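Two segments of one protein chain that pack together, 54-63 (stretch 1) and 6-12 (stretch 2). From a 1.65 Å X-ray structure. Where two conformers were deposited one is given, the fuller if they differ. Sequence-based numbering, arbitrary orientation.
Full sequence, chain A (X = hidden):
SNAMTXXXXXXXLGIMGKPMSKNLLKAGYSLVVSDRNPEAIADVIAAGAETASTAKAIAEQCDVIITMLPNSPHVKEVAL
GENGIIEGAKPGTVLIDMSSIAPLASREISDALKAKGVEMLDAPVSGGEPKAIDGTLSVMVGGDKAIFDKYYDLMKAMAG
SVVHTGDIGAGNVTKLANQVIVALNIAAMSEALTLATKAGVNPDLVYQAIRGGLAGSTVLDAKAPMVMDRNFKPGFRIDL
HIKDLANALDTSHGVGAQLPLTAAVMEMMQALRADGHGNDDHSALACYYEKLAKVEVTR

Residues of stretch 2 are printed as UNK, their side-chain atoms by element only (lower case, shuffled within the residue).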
# COMPACT_ATOMS: atom_id res chain seq x y z
N THR A 54 -6.63 -22.92 0.67
CA THR A 54 -7.67 -21.92 0.39
C THR A 54 -7.75 -20.92 1.51
O THR A 54 -7.29 -21.18 2.63
CB THR A 54 -9.08 -22.54 0.27
OG1 THR A 54 -9.43 -23.18 1.50
CG2 THR A 54 -9.15 -23.64 -0.81
N ALA A 55 -8.34 -19.78 1.20
CA ALA A 55 -8.63 -18.77 2.22
C ALA A 55 -9.59 -19.33 3.28
O ALA A 55 -9.48 -19.00 4.45
CB ALA A 55 -9.22 -17.54 1.56
N LYS A 56 -10.54 -20.15 2.85
CA LYS A 56 -11.48 -20.80 3.75
C LYS A 56 -10.73 -21.63 4.80
O LYS A 56 -11.02 -21.54 5.99
CB LYS A 56 -12.45 -21.67 2.96
CG LYS A 56 -13.27 -22.68 3.80
CD LYS A 56 -14.25 -23.45 2.94
CE LYS A 56 -15.13 -24.38 3.79
NZ LYS A 56 -16.03 -25.18 2.94
N ALA A 57 -9.75 -22.41 4.36
CA ALA A 57 -8.97 -23.24 5.28
C ALA A 57 -8.10 -22.41 6.20
O ALA A 57 -7.90 -22.76 7.35
CB ALA A 57 -8.11 -24.23 4.51
N ILE A 58 -7.58 -21.28 5.71
CA ILE A 58 -6.86 -20.38 6.60
C ILE A 58 -7.80 -19.86 7.69
O ILE A 58 -7.44 -19.85 8.86
CB ILE A 58 -6.22 -19.24 5.78
CG1 ILE A 58 -5.07 -19.85 4.97
CG2 ILE A 58 -5.70 -18.15 6.69
CD1 ILE A 58 -4.37 -18.90 4.05
N ALA A 59 -9.01 -19.48 7.31
CA ALA A 59 -9.97 -18.94 8.25
C ALA A 59 -10.43 -19.99 9.27
O ALA A 59 -10.73 -19.67 10.41
CB ALA A 59 -11.17 -18.37 7.51
N GLU A 60 -10.48 -21.25 8.85
CA GLU A 60 -10.83 -22.35 9.76
C GLU A 60 -9.80 -22.53 10.88
O GLU A 60 -10.13 -22.99 11.98
CB GLU A 60 -10.99 -23.65 8.97
CG GLU A 60 -12.29 -23.68 8.19
CD GLU A 60 -12.42 -24.80 7.17
OE1 GLU A 60 -11.41 -25.36 6.72
OE2 GLU A 60 -13.58 -25.08 6.80
N GLN A 61 -8.55 -22.16 10.61
CA GLN A 61 -7.43 -22.36 11.51
C GLN A 61 -6.98 -21.13 12.29
O GLN A 61 -6.23 -21.26 13.26
CB GLN A 61 -6.23 -22.88 10.72
CG GLN A 61 -6.45 -24.20 10.02
CD GLN A 61 -5.30 -24.52 9.09
OE1 GLN A 61 -4.15 -24.28 9.44
NE2 GLN A 61 -5.61 -25.04 7.93
N CYS A 62 -7.39 -19.93 11.87
CA CYS A 62 -6.84 -18.68 12.41
C CYS A 62 -7.94 -17.79 12.94
O CYS A 62 -8.95 -17.62 12.27
CB CYS A 62 -6.06 -17.92 11.32
SG CYS A 62 -4.68 -18.84 10.61
N ASP A 63 -7.75 -17.22 14.12
CA ASP A 63 -8.76 -16.33 14.72
C ASP A 63 -8.65 -14.92 14.16
O ASP A 63 -9.55 -14.10 14.38
CB ASP A 63 -8.56 -16.20 16.23
CG ASP A 63 -8.86 -17.48 16.99
OD1 ASP A 63 -9.77 -18.24 16.60
OD2 ASP A 63 -8.21 -17.77 18.02
N UNK A 6 -2.90 -17.85 19.24
CA UNK A 6 -3.03 -17.03 18.00
C UNK A 6 -2.24 -17.68 16.87
O UNK A 6 -1.01 -17.65 16.87
se UNK A 6 -2.77 -12.69 17.85
c UNK A 6 -2.50 -15.59 18.24
c UNK A 6 -3.64 -11.68 19.30
c UNK A 6 -3.55 -14.47 18.16
N UNK A 7 -2.92 -18.34 15.93
CA UNK A 7 -2.34 -18.57 14.60
C UNK A 7 -2.92 -17.39 13.80
O UNK A 7 -4.10 -17.06 13.92
c UNK A 7 -1.01 -23.45 14.00
c UNK A 7 -2.69 -19.92 13.96
c UNK A 7 -1.60 -20.99 14.14
n UNK A 7 -0.91 -24.62 13.08
c UNK A 7 -1.93 -22.32 13.48
N UNK A 8 -2.06 -16.73 13.03
CA UNK A 8 -2.41 -15.54 12.26
C UNK A 8 -2.40 -15.91 10.78
O UNK A 8 -1.40 -16.41 10.27
c UNK A 8 -1.36 -14.00 13.94
c UNK A 8 -1.38 -14.43 12.50
c UNK A 8 -1.66 -13.23 11.59
N UNK A 9 -3.51 -15.65 10.08
CA UNK A 9 -3.60 -15.89 8.66
C UNK A 9 -2.95 -14.72 7.95
O UNK A 9 -3.03 -13.61 8.45
N UNK A 10 -2.31 -14.97 6.82
CA UNK A 10 -1.73 -13.87 6.02
C UNK A 10 -1.87 -14.22 4.56
O UNK A 10 -1.25 -15.17 4.08
c UNK A 10 0.30 -11.78 4.81
c UNK A 10 0.77 -10.47 4.56
c UNK A 10 -0.27 -13.64 6.41
c UNK A 10 1.11 -10.15 6.90
c UNK A 10 0.23 -12.25 6.11
c UNK A 10 0.63 -11.43 7.15
c UNK A 10 1.18 -9.68 5.61
N UNK A 11 -2.71 -13.47 3.83
CA UNK A 11 -3.00 -13.77 2.44
C UNK A 11 -2.58 -12.56 1.61
O UNK A 11 -3.14 -11.47 1.78
c UNK A 11 -6.41 -15.53 3.08
c UNK A 11 -4.93 -15.26 3.11
c UNK A 11 -4.77 -14.37 0.80
c UNK A 11 -4.49 -14.07 2.24
N UNK A 12 -1.62 -12.77 0.73
CA UNK A 12 -1.05 -11.74 -0.13
C UNK A 12 0.38 -11.50 0.26
O UNK A 12 0.66 -10.78 1.22
O HOH W 1 -3.48 -24.97 12.26
O HOH W 2 -5.69 -20.23 15.86

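Position 6 carries three carbons and one selenium in an unbranched chain, with the selenium between two carbons. The CA-to-CB bond points away from stretch 1, and no atom comes within contact range. This is selenomethionine, Met6.

Position 7 has four carbons in a row ending in nitrogen. Its CB lies 3.8 Å from Gln61 O and its backbone O 3.4 Å from Cys62 CB, while the end of the chain leads away from stretch 1. This is Lys7. Its NZ gives a hydrogen bond to water 1 (2.7 Å from NZ to the water oxygen), and the same water donates to Gln61 OE1 at 3.0 Å. Water 2 repeats the bridge at the backbone, donating to Gln61 O at 2.8 Å and accepting a weak bond from Lys7 N at 3.4 Å.

Position 8 shows three carbons, one carrying the other two. Its side chain points away, so what meets stretch 1 is backbone, with the C of position 8 3.7 Å from Cys62 SG. The beta-branched trio makes it valine, Val8.

Position 9 has no side-chain atoms. Its CA lies 3.7 Å from Ile58 CG2 and its N lies 3.4 Å from Cys62 SG. An ideal CB here would point toward the helix and sit 2.6 Å from Ile58 CG2, a clash; the bare CA is what lets Ile58 come this close. This is Gly9.

Position 10 has one carbon and then a six-carbon ring with no oxygen. It points away and makes no contact with stretch 1. This is Phe10.

Position 11 holds four carbons, forked at the first, with one arm two carbons long. It points toward the helix, where carbons of the longer arm lie 3.8 Å from Ala55 CB and 3.8 Å from Ile58 CD1. This is Ile11, the atoms being CD1 and CG1 respectively.

Position 12 has no side-chain atoms. It is out of reach of stretch 1; its backbone angles (113/97) would jam a CB against the preceding carbonyl oxygen. This is Gly12.

The contact is a strand packed against a nearly antiparallel helix, with axes 161° apart and 8.1 Å at closest approach. Strand alternation sets the rule: Gly9 and Ile11 meet the helix, while Val8 and Phe10 turn away. Ile58 serves both inward positions, its CG2 filling the space over the bare CA of Gly9 and its CD1 packing on Ile11; Ala55 adds a small apolar neighbour for Ile11, and Cys62 SG lies against the backbone at Gly9. Thr54 OG1 caps the helix start by accepting from Ala57 N at 3.0 Å. No direct hydrogen bond crosses the contact; apolar fit and two waters join the stretches, at the cost of leaving Lys7 O and Asp63 N buried without partners.

Stretch 2 (6-12) MKVGFIG
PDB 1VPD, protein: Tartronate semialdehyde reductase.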